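Local coordinates for putative amino acid binding protein (Streptococcus mutans, PDB 4C0R) that binds oxidized glutathione and, as an extracellular solute-binding protein, probably hands glutathione to the cystine ABC importer TcyBC for uptake, at residues V10-Y18 with F162-E173; Y82-P90 with L228-M239. One frame throughout, in Å; residues are numbered along the deposited sequence.

Interaction 1. Residues V10-Y18 with F162-E173. With GDS (oxidized glutathione disulfide), chain C.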
loop_
_atom_site.group_PDB
_atom_site.type_symbol
_atom_site.label_atom_id
_atom_site.label_comp_id
_atom_site.label_asym_id
_atom_site.label_seq_id
_atom_site.Cartn_x
_atom_site.Cartn_y
_atom_site.Cartn_z
ATOM N N VAL A 10 -8.066 1.364 -4.708
ATOM C CA VAL A 10 -7.833 2.500 -5.605
ATOM C C VAL A 10 -7.446 1.982 -6.985
ATOM O O VAL A 10 -7.858 2.547 -8.010
ATOM C CB VAL A 10 -6.751 3.449 -5.084
ATOM C CG1 VAL A 10 -6.698 4.683 -5.939
ATOM C CG2 VAL A 10 -7.028 3.858 -3.615
ATOM N N GLY A 11 -6.637 0.930 -7.070
ATOM C CA GLY A 11 -6.316 0.354 -8.352
ATOM C C GLY A 11 -5.300 1.156 -9.151
ATOM O O GLY A 11 -5.172 0.946 -10.382
ATOM N N THR A 12 -4.500 1.982 -8.457
ATOM C CA THR A 12 -3.416 2.729 -9.086
ATOM C C THR A 12 -2.074 2.561 -8.419
ATOM O O THR A 12 -1.211 3.464 -8.451
ATOM C CB THR A 12 -3.734 4.221 -9.159
ATOM O OG1 THR A 12 -3.882 4.719 -7.829
ATOM C CG2 THR A 12 -5.055 4.418 -9.972
ATOM N N THR A 13 -1.867 1.404 -7.802
ATOM C CA THR A 13 -0.670 1.116 -7.040
ATOM C C THR A 13 -0.066 -0.236 -7.443
ATOM O O THR A 13 -0.157 -1.216 -6.687
ATOM C CB THR A 13 -0.965 1.185 -5.525
ATOM O OG1 THR A 13 -1.720 2.388 -5.228
ATOM C CG2 THR A 13 0.291 1.178 -4.688
ATOM N N ASN A 14 0.509 -0.261 -8.611
ATOM C CA ASN A 14 1.130 -1.479 -9.114
ATOM C C ASN A 14 2.290 -1.833 -8.198
ATOM O O ASN A 14 3.062 -0.959 -7.868
ATOM C CB ASN A 14 1.594 -1.162 -10.538
ATOM C CG ASN A 14 2.331 -2.244 -11.241
ATOM O OD1 ASN A 14 2.422 -3.397 -10.858
ATOM N ND2 ASN A 14 2.946 -1.827 -12.354
ATOM N N PRO A 15 2.428 -3.103 -7.769
ATOM C CA PRO A 15 1.705 -4.314 -8.156
ATOM C C PRO A 15 0.691 -4.820 -7.146
ATOM O O PRO A 15 0.248 -5.939 -7.236
ATOM C CB PRO A 15 2.811 -5.323 -8.267
ATOM C CG PRO A 15 3.719 -4.942 -7.133
ATOM C CD PRO A 15 3.694 -3.443 -7.070
ATOM N N PHE A 16 0.276 -3.973 -6.204
ATOM C CA PHE A 16 -0.703 -4.378 -5.207
ATOM C C PHE A 16 -2.116 -4.343 -5.734
ATOM O O PHE A 16 -2.921 -5.216 -5.464
ATOM C CB PHE A 16 -0.575 -3.551 -3.887
ATOM C CG PHE A 16 0.537 -4.068 -3.003
ATOM C CD1 PHE A 16 1.873 -3.689 -3.246
ATOM C CD2 PHE A 16 0.290 -4.971 -1.995
ATOM C CE1 PHE A 16 2.850 -4.214 -2.503
ATOM C CE2 PHE A 16 1.294 -5.493 -1.264
ATOM C CZ PHE A 16 2.558 -5.131 -1.511
ATOM N N SER A 17 -2.387 -3.306 -6.501
ATOM C CA SER A 17 -3.738 -3.062 -6.983
ATOM C C SER A 17 -3.656 -2.200 -8.241
ATOM O O SER A 17 -3.204 -1.057 -8.187
ATOM C CB SER A 17 -4.638 -2.440 -5.937
ATOM O OG SER A 17 -5.945 -2.204 -6.512
ATOM N N TYR A 18 -4.038 -2.769 -9.369
ATOM C CA TYR A 18 -3.881 -2.082 -10.683
ATOM C C TYR A 18 -4.756 -2.780 -11.726
ATOM O O TYR A 18 -5.248 -3.854 -11.518
ATOM C CB TYR A 18 -2.417 -2.053 -11.164
ATOM C CG TYR A 18 -1.773 -3.382 -11.489
ATOM C CD1 TYR A 18 -1.229 -4.192 -10.476
ATOM C CD2 TYR A 18 -1.686 -3.832 -12.784
ATOM C CE1 TYR A 18 -0.683 -5.396 -10.755
ATOM C CE2 TYR A 18 -1.090 -5.067 -13.068
ATOM C CZ TYR A 18 -0.593 -5.826 -12.043
ATOM O OH TYR A 18 0.017 -7.046 -12.287
ATOM N N PHE A 162 8.195 6.128 -0.746
ATOM C CA PHE A 162 7.102 5.168 -0.869
ATOM C C PHE A 162 7.599 3.786 -0.562
ATOM O O PHE A 162 8.816 3.560 -0.459
ATOM C CB PHE A 162 6.525 5.192 -2.310
ATOM C CG PHE A 162 5.091 4.648 -2.355
ATOM C CD1 PHE A 162 4.046 5.387 -1.788
ATOM C CD2 PHE A 162 4.828 3.415 -2.852
ATOM C CE1 PHE A 162 2.746 4.884 -1.751
ATOM C CE2 PHE A 162 3.507 2.901 -2.810
ATOM C CZ PHE A 162 2.469 3.670 -2.261
ATOM N N GLU A 163 6.685 2.817 -0.460
ATOM C CA GLU A 163 7.086 1.402 -0.319
ATOM C C GLU A 163 7.967 0.931 -1.493
ATOM O O GLU A 163 7.734 1.284 -2.629
ATOM C CB GLU A 163 5.842 0.522 -0.228
ATOM C CG GLU A 163 5.158 0.499 1.134
ATOM C CD GLU A 163 4.317 1.681 1.515
ATOM O OE1 GLU A 163 3.965 2.516 0.664
ATOM O OE2 GLU A 163 4.024 1.727 2.702
ATOM N N LYS A 164 8.959 0.106 -1.159
ATOM C CA LYS A 164 9.926 -0.409 -2.087
ATOM C C LYS A 164 9.325 -1.197 -3.230
ATOM O O LYS A 164 9.750 -1.037 -4.339
ATOM C CB LYS A 164 10.892 -1.324 -1.323
ATOM C CG LYS A 164 12.110 -1.735 -2.104
ATOM C CD LYS A 164 13.180 -2.248 -1.155
ATOM C CE LYS A 164 14.514 -2.378 -1.890
ATOM N NZ LYS A 164 15.530 -2.907 -0.977
ATOM N N ILE A 165 8.379 -2.087 -2.954
ATOM C CA ILE A 165 7.908 -2.984 -3.990
ATOM C C ILE A 165 7.291 -2.175 -5.159
ATOM O O ILE A 165 7.642 -2.383 -6.337
ATOM C CB ILE A 165 6.936 -4.009 -3.427
ATOM C CG1 ILE A 165 7.609 -4.990 -2.458
ATOM C CG2 ILE A 165 6.283 -4.798 -4.594
ATOM C CD1 ILE A 165 6.681 -5.810 -1.634
ATOM N N SER A 166 6.432 -1.199 -4.869
ATOM C CA SER A 166 5.880 -0.391 -5.938
ATOM C C SER A 166 6.920 0.521 -6.573
ATOM O O SER A 166 6.944 0.685 -7.768
ATOM C CB SER A 166 4.692 0.456 -5.483
ATOM O OG SER A 166 3.551 -0.342 -5.283
ATOM N N ALA A 167 7.783 1.115 -5.742
ATOM C CA ALA A 167 8.809 2.000 -6.303
ATOM C C ALA A 167 9.648 1.267 -7.344
ATOM O O ALA A 167 9.874 1.770 -8.445
ATOM C CB ALA A 167 9.687 2.562 -5.212
ATOM N N GLU A 168 10.153 0.111 -6.962
ATOM C CA GLU A 168 11.030 -0.674 -7.825
ATOM C C GLU A 168 10.283 -1.150 -9.059
ATOM O O GLU A 168 10.797 -1.099 -10.186
ATOM C CB GLU A 168 11.688 -1.812 -7.050
ATOM C CG GLU A 168 12.686 -1.305 -6.014
ATOM C CD GLU A 168 13.527 -2.385 -5.415
ATOM O OE1 GLU A 168 13.048 -3.522 -5.233
ATOM O OE2 GLU A 168 14.683 -2.051 -5.095
ATOM N N THR A 169 9.050 -1.588 -8.853
ATOM C CA THR A 169 8.258 -2.098 -9.962
ATOM C C THR A 169 8.029 -1.035 -11.027
ATOM O O THR A 169 8.226 -1.275 -12.218
ATOM C CB THR A 169 6.891 -2.634 -9.463
ATOM O OG1 THR A 169 7.102 -3.774 -8.611
ATOM C CG2 THR A 169 5.993 -2.954 -10.617
ATOM N N ILE A 170 7.631 0.150 -10.598
ATOM C CA ILE A 170 7.343 1.273 -11.499
ATOM C C ILE A 170 8.605 1.749 -12.201
ATOM O O ILE A 170 8.591 1.957 -13.390
ATOM C CB ILE A 170 6.683 2.414 -10.736
ATOM C CG1 ILE A 170 5.269 2.029 -10.367
ATOM C CG2 ILE A 170 6.635 3.659 -11.600
ATOM C CD1 ILE A 170 4.655 2.919 -9.295
ATOM N N ILE A 171 9.708 1.908 -11.462
ATOM C CA ILE A 171 10.938 2.354 -12.079
ATOM C C ILE A 171 11.379 1.372 -13.142
ATOM O O ILE A 171 11.884 1.778 -14.182
ATOM C CB ILE A 171 12.057 2.500 -11.024
ATOM C CG1 ILE A 171 11.782 3.737 -10.143
ATOM C CG2 ILE A 171 13.441 2.506 -11.697
ATOM C CD1 ILE A 171 12.610 3.724 -8.881
ATOM N N LYS A 172 11.203 0.077 -12.902
ATOM C CA LYS A 172 11.632 -0.950 -13.871
ATOM C C LYS A 172 10.713 -0.964 -15.083
ATOM O O LYS A 172 11.158 -0.863 -16.229
ATOM C CB LYS A 172 11.631 -2.322 -13.195
ATOM C CG LYS A 172 11.862 -3.486 -14.165
ATOM C CD LYS A 172 11.985 -4.809 -13.439
ATOM N N GLU A 173 9.421 -1.090 -14.832
ATOM C CA GLU A 173 8.418 -1.208 -15.894
ATOM C C GLU A 173 8.293 0.042 -16.761
ATOM O O GLU A 173 8.000 -0.067 -17.960
ATOM C CB GLU A 173 7.055 -1.593 -15.293
ATOM C CG GLU A 173 7.072 -2.986 -14.724
ATOM C CD GLU A 173 5.736 -3.482 -14.183
ATOM O OE1 GLU A 173 4.742 -2.752 -14.227
ATOM O OE2 GLU A 173 5.720 -4.643 -13.693
HETATM C CD1 GDS C . -5.510 10.089 -4.764
HETATM N N2 GDS C . -4.237 9.825 -5.448
HETATM C CA2 GDS C . -4.151 8.568 -6.098
HETATM C C2 GDS C . -4.689 8.426 -7.478
HETATM O O2 GDS C . -5.030 7.308 -7.918
HETATM C CB2 GDS C . -3.580 7.345 -5.489
HETATM S SG2 GDS C . -2.815 7.634 -3.908
HETATM N N3 GDS C . -4.801 9.628 -8.278
HETATM C CA3 GDS C . -5.410 9.557 -9.606
HETATM C C3 GDS C . -6.791 10.173 -9.398
HETATM O OE3 GDS C . -7.324 10.900 -10.295
HETATM O OE4 GDS C . -7.449 9.997 -8.332
HETATM N N4 GDS C . -0.219 6.184 -2.611
HETATM C CA4 GDS C . 0.754 7.004 -3.295
HETATM C C4 GDS C . 1.226 8.099 -2.405
HETATM O OE5 GDS C . 1.128 8.014 -1.142
HETATM O OE6 GDS C . 1.786 9.083 -2.963
HETATM C C5 GDS C . -0.853 5.129 -3.337
HETATM O O5 GDS C . -0.536 4.911 -4.505
HETATM C CA5 GDS C . -1.915 4.453 -2.593
HETATM N N5 GDS C . -1.755 4.243 -1.214
HETATM C CB5 GDS C . -3.290 4.754 -3.093
HETATM S SG5 GDS C . -3.752 6.428 -2.569
HETATM C CA6 GDS C . 0.748 3.499 2.722
HETATM C C6 GDS C . -0.472 3.729 3.601
HETATM O OE7 GDS C . -0.893 4.909 3.750
HETATM O OE8 GDS C . -1.059 2.769 4.153
HETATM N N6 GDS C . 1.164 2.096 2.906
HETATM C CB6 GDS C . 0.456 3.816 1.300
HETATM C CG6 GDS C . -0.916 3.222 0.911
HETATM C CD6 GDS C . -0.991 3.249 -0.601
HETATM O O6 GDS C . -0.446 2.436 -1.362
HETATM O O HOH W 1 3.592 -5.450 -12.182
#
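Ser166 OG donates a 2.7 Å hydrogen bond to the backbone oxygen Asn14 O, arriving 45° out of the carbonyl plane. The bond ties the loop 14-16 to the first turn of helix 164-173 beside the ligand cleft of a family 3 solute-binding protein, and the cleft holds oxidized glutathione disulfide, consistent with the closed, ligand-bound form of this two-lobed fold. CG anti to the backbone N (chi1 177°) turns the Asn14 amide so that one face lies against the Thr169 CG2 methyl. Asn14 ND2 donates to Glu173 OE1 (2.8 Å); the acceptor lies close to the amide plane, while the donor comes from above the carboxylate plane, and the bond is moderately bent. A water donates to both Asn14 OD1 and Glu173 OE2, giving the amide and the carboxylate a second, water-mediated link. Next to it, Pro15, which follows a cis peptide bond, sets CG 3.6 Å from Ile165 CG2. The same methyl approaches the ring of Phe16 obliquely, while Ser166 OG lies at the edge of that ring. The bound disulfide is hydrogen-bonded to both segments: Thr12 OG1 donates to O2 of the ligand and Thr13 OG1 to O5, each on the 10-18 side, whereas ligand N6 donates to Glu163 OE2 at the N-cap position of the helix. Asn68 also bonds to Thr13 OG1. Phe162 lies beneath the carboxylate of its own neighbour: Glu163 OE1 sits 3.4 Å above the centre of the ring, and the ring's CZ comes within 3.3 Å of ligand O6.

Interaction 2. Residues Y82-P90 with L228-M239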
loop_
_atom_site.group_PDB
_atom_site.type_symbol
_atom_site.label_atom_id
_atom_site.label_comp_id
_atom_site.label_asym_id
_atom_site.label_seq_id
_atom_site.Cartn_x
_atom_site.Cartn_y
_atom_site.Cartn_z
ATOM N N TYR A 82 -8.457 -4.834 11.298
ATOM C CA TYR A 82 -7.303 -5.273 10.492
ATOM C C TYR A 82 -7.273 -6.811 10.363
ATOM O O TYR A 82 -7.496 -7.560 11.334
ATOM C CB TYR A 82 -6.022 -4.786 11.108
ATOM C CG TYR A 82 -5.653 -3.416 10.681
ATOM C CD1 TYR A 82 -6.248 -2.287 11.204
ATOM C CD2 TYR A 82 -4.643 -3.239 9.733
ATOM C CE1 TYR A 82 -5.908 -1.020 10.785
ATOM C CE2 TYR A 82 -4.302 -1.978 9.289
ATOM C CZ TYR A 82 -4.919 -0.872 9.834
ATOM O OH TYR A 82 -4.528 0.362 9.389
ATOM N N SER A 83 -6.956 -7.305 9.188
ATOM C CA SER A 83 -6.619 -8.704 9.041
ATOM C C SER A 83 -5.211 -8.977 9.591
ATOM O O SER A 83 -4.502 -8.060 9.991
ATOM C CB SER A 83 -6.629 -9.096 7.569
ATOM O OG SER A 83 -5.553 -8.510 6.881
ATOM N N ASN A 84 -4.822 -10.245 9.568
ATOM C CA ASN A 84 -3.432 -10.570 9.749
ATOM C C ASN A 84 -2.684 -10.015 8.539
ATOM O O ASN A 84 -3.265 -9.745 7.473
ATOM C CB ASN A 84 -3.288 -12.064 9.902
ATOM C CG ASN A 84 -3.870 -12.537 11.243
ATOM O OD1 ASN A 84 -3.884 -11.780 12.236
ATOM N ND2 ASN A 84 -4.378 -13.738 11.253
ATOM N N PRO A 85 -1.401 -9.756 8.728
ATOM C CA PRO A 85 -0.670 -9.097 7.655
ATOM C C PRO A 85 -0.545 -10.015 6.444
ATOM O O PRO A 85 -0.512 -11.251 6.587
ATOM C CB PRO A 85 0.720 -8.823 8.278
ATOM C CG PRO A 85 0.827 -9.826 9.330
ATOM C CD PRO A 85 -0.552 -10.067 9.892
ATOM N N THR A 86 -0.476 -9.396 5.273
ATOM C CA THR A 86 -0.332 -10.160 4.032
ATOM C C THR A 86 1.012 -9.986 3.319
ATOM O O THR A 86 1.395 -10.807 2.478
ATOM C CB THR A 86 -1.445 -9.797 3.066
ATOM O OG1 THR A 86 -1.266 -8.442 2.683
ATOM C CG2 THR A 86 -2.816 -10.044 3.676
ATOM N N ALA A 87 1.785 -8.974 3.653
ATOM C CA ALA A 87 3.070 -8.747 3.020
ATOM C C ALA A 87 3.856 -7.784 3.874
ATOM O O ALA A 87 3.288 -7.075 4.705
ATOM C CB ALA A 87 2.890 -8.142 1.619
ATOM N N SER A 88 5.165 -7.783 3.677
ATOM C CA SER A 88 6.101 -6.876 4.292
ATOM C C SER A 88 6.746 -6.026 3.216
ATOM O O SER A 88 7.322 -6.554 2.249
ATOM C CB SER A 88 7.130 -7.662 5.122
ATOM O OG SER A 88 7.922 -6.745 5.874
ATOM N N ASN A 89 6.699 -4.709 3.363
ATOM C CA ASN A 89 7.010 -3.803 2.284
ATOM C C ASN A 89 7.655 -2.535 2.810
ATOM O O ASN A 89 6.985 -1.534 3.123
ATOM C CB ASN A 89 5.721 -3.477 1.579
ATOM C CG ASN A 89 5.894 -2.844 0.234
ATOM O OD1 ASN A 89 7.007 -2.653 -0.238
ATOM N ND2 ASN A 89 4.774 -2.548 -0.419
ATOM N N PRO A 90 9.004 -2.540 2.950
ATOM C CA PRO A 90 9.623 -1.415 3.608
ATOM C C PRO A 90 9.729 -0.184 2.740
ATOM O O PRO A 90 9.577 -0.240 1.531
ATOM C CB PRO A 90 11.023 -1.951 3.958
ATOM C CG PRO A 90 11.331 -2.873 2.914
ATOM C CD PRO A 90 9.985 -3.560 2.554
ATOM N N LEU A 228 4.013 -9.850 -6.694
ATOM C CA LEU A 228 4.969 -8.913 -6.118
ATOM C C LEU A 228 6.383 -9.019 -6.676
ATOM O O LEU A 228 7.159 -8.107 -6.544
ATOM C CB LEU A 228 5.041 -9.000 -4.578
ATOM C CG LEU A 228 3.670 -8.783 -3.977
ATOM C CD1 LEU A 228 3.824 -8.947 -2.492
ATOM C CD2 LEU A 228 3.106 -7.431 -4.345
ATOM N N GLY A 229 6.707 -10.162 -7.272
ATOM C CA GLY A 229 8.018 -10.389 -7.872
ATOM C C GLY A 229 9.090 -10.934 -6.940
ATOM O O GLY A 229 10.282 -10.927 -7.248
ATOM N N GLY A 230 8.679 -11.435 -5.786
ATOM C CA GLY A 230 9.570 -12.006 -4.812
ATOM C C GLY A 230 8.790 -12.487 -3.620
ATOM O O GLY A 230 7.558 -12.412 -3.643
ATOM N N SER A 231 9.487 -13.049 -2.637
ATOM C CA SER A 231 8.870 -13.602 -1.467
ATOM C C SER A 231 8.929 -12.560 -0.356
ATOM O O SER A 231 9.981 -12.318 0.250
ATOM C CB SER A 231 9.606 -14.887 -1.070
ATOM O OG SER A 231 8.863 -15.601 -0.098
ATOM N N TYR A 232 7.780 -11.907 -0.115
ATOM C CA TYR A 232 7.703 -10.788 0.799
ATOM C C TYR A 232 6.631 -11.016 1.856
ATOM O O TYR A 232 5.929 -10.089 2.235
ATOM C CB TYR A 232 7.417 -9.496 0.033
ATOM C CG TYR A 232 8.379 -9.232 -1.123
ATOM C CD1 TYR A 232 9.743 -9.219 -0.924
ATOM C CD2 TYR A 232 7.910 -9.056 -2.395
ATOM C CE1 TYR A 232 10.617 -8.961 -2.017
ATOM C CE2 TYR A 232 8.756 -8.798 -3.458
ATOM C CZ TYR A 232 10.093 -8.762 -3.256
ATOM O OH TYR A 232 10.896 -8.521 -4.385
ATOM N N LEU A 233 6.517 -12.210 2.370
ATOM C CA LEU A 233 5.502 -12.485 3.380
ATOM C C LEU A 233 5.908 -11.984 4.749
ATOM O O LEU A 233 7.107 -11.834 5.083
ATOM C CB LEU A 233 5.194 -13.969 3.475
ATOM C CG LEU A 233 4.683 -14.614 2.166
ATOM C CD1 LEU A 233 4.313 -16.053 2.470
ATOM C CD2 LEU A 233 3.512 -13.884 1.585
ATOM N N PRO A 234 4.918 -11.757 5.579
ATOM C CA PRO A 234 5.198 -11.436 6.965
ATOM C C PRO A 234 5.878 -12.630 7.674
ATOM O O PRO A 234 5.845 -13.770 7.209
ATOM C CB PRO A 234 3.804 -11.197 7.570
ATOM C CG PRO A 234 2.881 -10.997 6.384
ATOM C CD PRO A 234 3.472 -11.905 5.319
ATOM N N ASP A 235 6.455 -12.355 8.832
ATOM C CA ASP A 235 7.027 -13.426 9.634
ATOM C C ASP A 235 5.941 -14.386 10.117
ATOM O O ASP A 235 4.848 -13.985 10.479
ATOM C CB ASP A 235 7.745 -12.823 10.857
ATOM C CG ASP A 235 8.907 -11.939 10.506
ATOM O OD1 ASP A 235 9.415 -11.972 9.362
ATOM O OD2 ASP A 235 9.365 -11.219 11.435
ATOM N N LYS A 236 6.275 -15.689 10.119
ATOM C CA LYS A 236 5.397 -16.739 10.563
ATOM C C LYS A 236 4.702 -16.444 11.900
ATOM O O LYS A 236 3.488 -16.597 12.038
ATOM C CB LYS A 236 6.235 -18.053 10.665
ATOM N N LYS A 237 5.447 -15.969 12.892
ATOM C CA LYS A 237 4.838 -15.782 14.193
ATOM C C LYS A 237 3.812 -14.658 14.181
ATOM O O LYS A 237 2.928 -14.584 15.040
ATOM C CB LYS A 237 5.896 -15.517 15.241
ATOM C CG LYS A 237 6.696 -14.285 14.996
ATOM C CD LYS A 237 7.562 -13.992 16.196
ATOM C CE LYS A 237 8.667 -13.059 15.849
ATOM N NZ LYS A 237 9.681 -13.089 16.960
ATOM N N ASP A 238 3.889 -13.777 13.186
ATOM C CA ASP A 238 2.938 -12.685 13.122
ATOM C C ASP A 238 1.651 -13.104 12.398
ATOM O O ASP A 238 0.731 -12.295 12.215
ATOM C CB ASP A 238 3.628 -11.473 12.436
ATOM C CG ASP A 238 4.760 -10.921 13.285
ATOM O OD1 ASP A 238 4.582 -10.939 14.541
ATOM O OD2 ASP A 238 5.837 -10.494 12.806
ATOM N N MET A 239 1.557 -14.370 11.995
ATOM C CA MET A 239 0.362 -14.838 11.297
ATOM C C MET A 239 -0.599 -15.573 12.237
ATOM O O MET A 239 -1.618 -16.084 11.781
ATOM C CB MET A 239 0.750 -15.752 10.119
ATOM C CG MET A 239 1.599 -15.117 9.045
ATOM S SD MET A 239 0.757 -13.728 8.193
ATOM C CE MET A 239 -0.638 -14.496 7.390
HETATM O O HOH W 2 -3.753 -15.397 9.523
#
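Pro234 lies across Pro85, the two rings in van der Waals contact where the C-terminal segment 228-239 runs antiparallel to residues 84-88. Followed round its ring, Pro234 CB meets Pro85 CG at 3.7 Å, CG presses on Pro85 O at 3.4 Å, and CD comes to rest 3.7 Å from Thr86 O. Met239 also reaches Pro85 O with the end of its side chain: the chain is bent at chi2 (-63°) and chi3 (-64°), which brings SD to 3.2 Å and CE to 3.3 Å from Pro85 O. This oxygen is buried without any hydrogen-bonding partner in the model; its near contacts across the segments are Pro234 CG and Met239 SD and CE. Thr86 O, by contrast, is bonded to the hydroxyl of Tyr27. One hydrogen bond joins the segments, from Ser88 N to Tyr232 O at 2.8 Å and nearly straight (162°). Tyr232 O also receives a CA-H...O contact from Ala87. Further along, Ala87 CB touches Leu228 CD1 at the end of helix 219-228, and Tyr191 packs against both Pro85 and Pro234. The C-terminal segment is thus laid beside strand 81-96, one of the strands that connect the two lobes in the periplasmic-binding-protein fold.

The interactions meet at residues 89-90 and 164-165: Lys164 N lies 2.8 Å from Pro90 O, a probable hydrogen bond, and Asn89 OD1 probably accepts from Ile165 N while its ND2 packs against Phe16. Strands 81-96 and 160-163 are neighbours in the same sheet, and the two contact centres lie about 16 Å apart. Interaction 1 is mostly buried, contributes to the ligand pocket and mixes side-chain hydrogen bonds with apolar packing along helix 164-173. Interaction 2 is only partly buried and does not touch the ligand, its Ala87 side chain lying about 10 Å away; it relies on proline, methionine and leucine contacts plus one backbone bond, joining the C-terminal segment 228-239 to a strand.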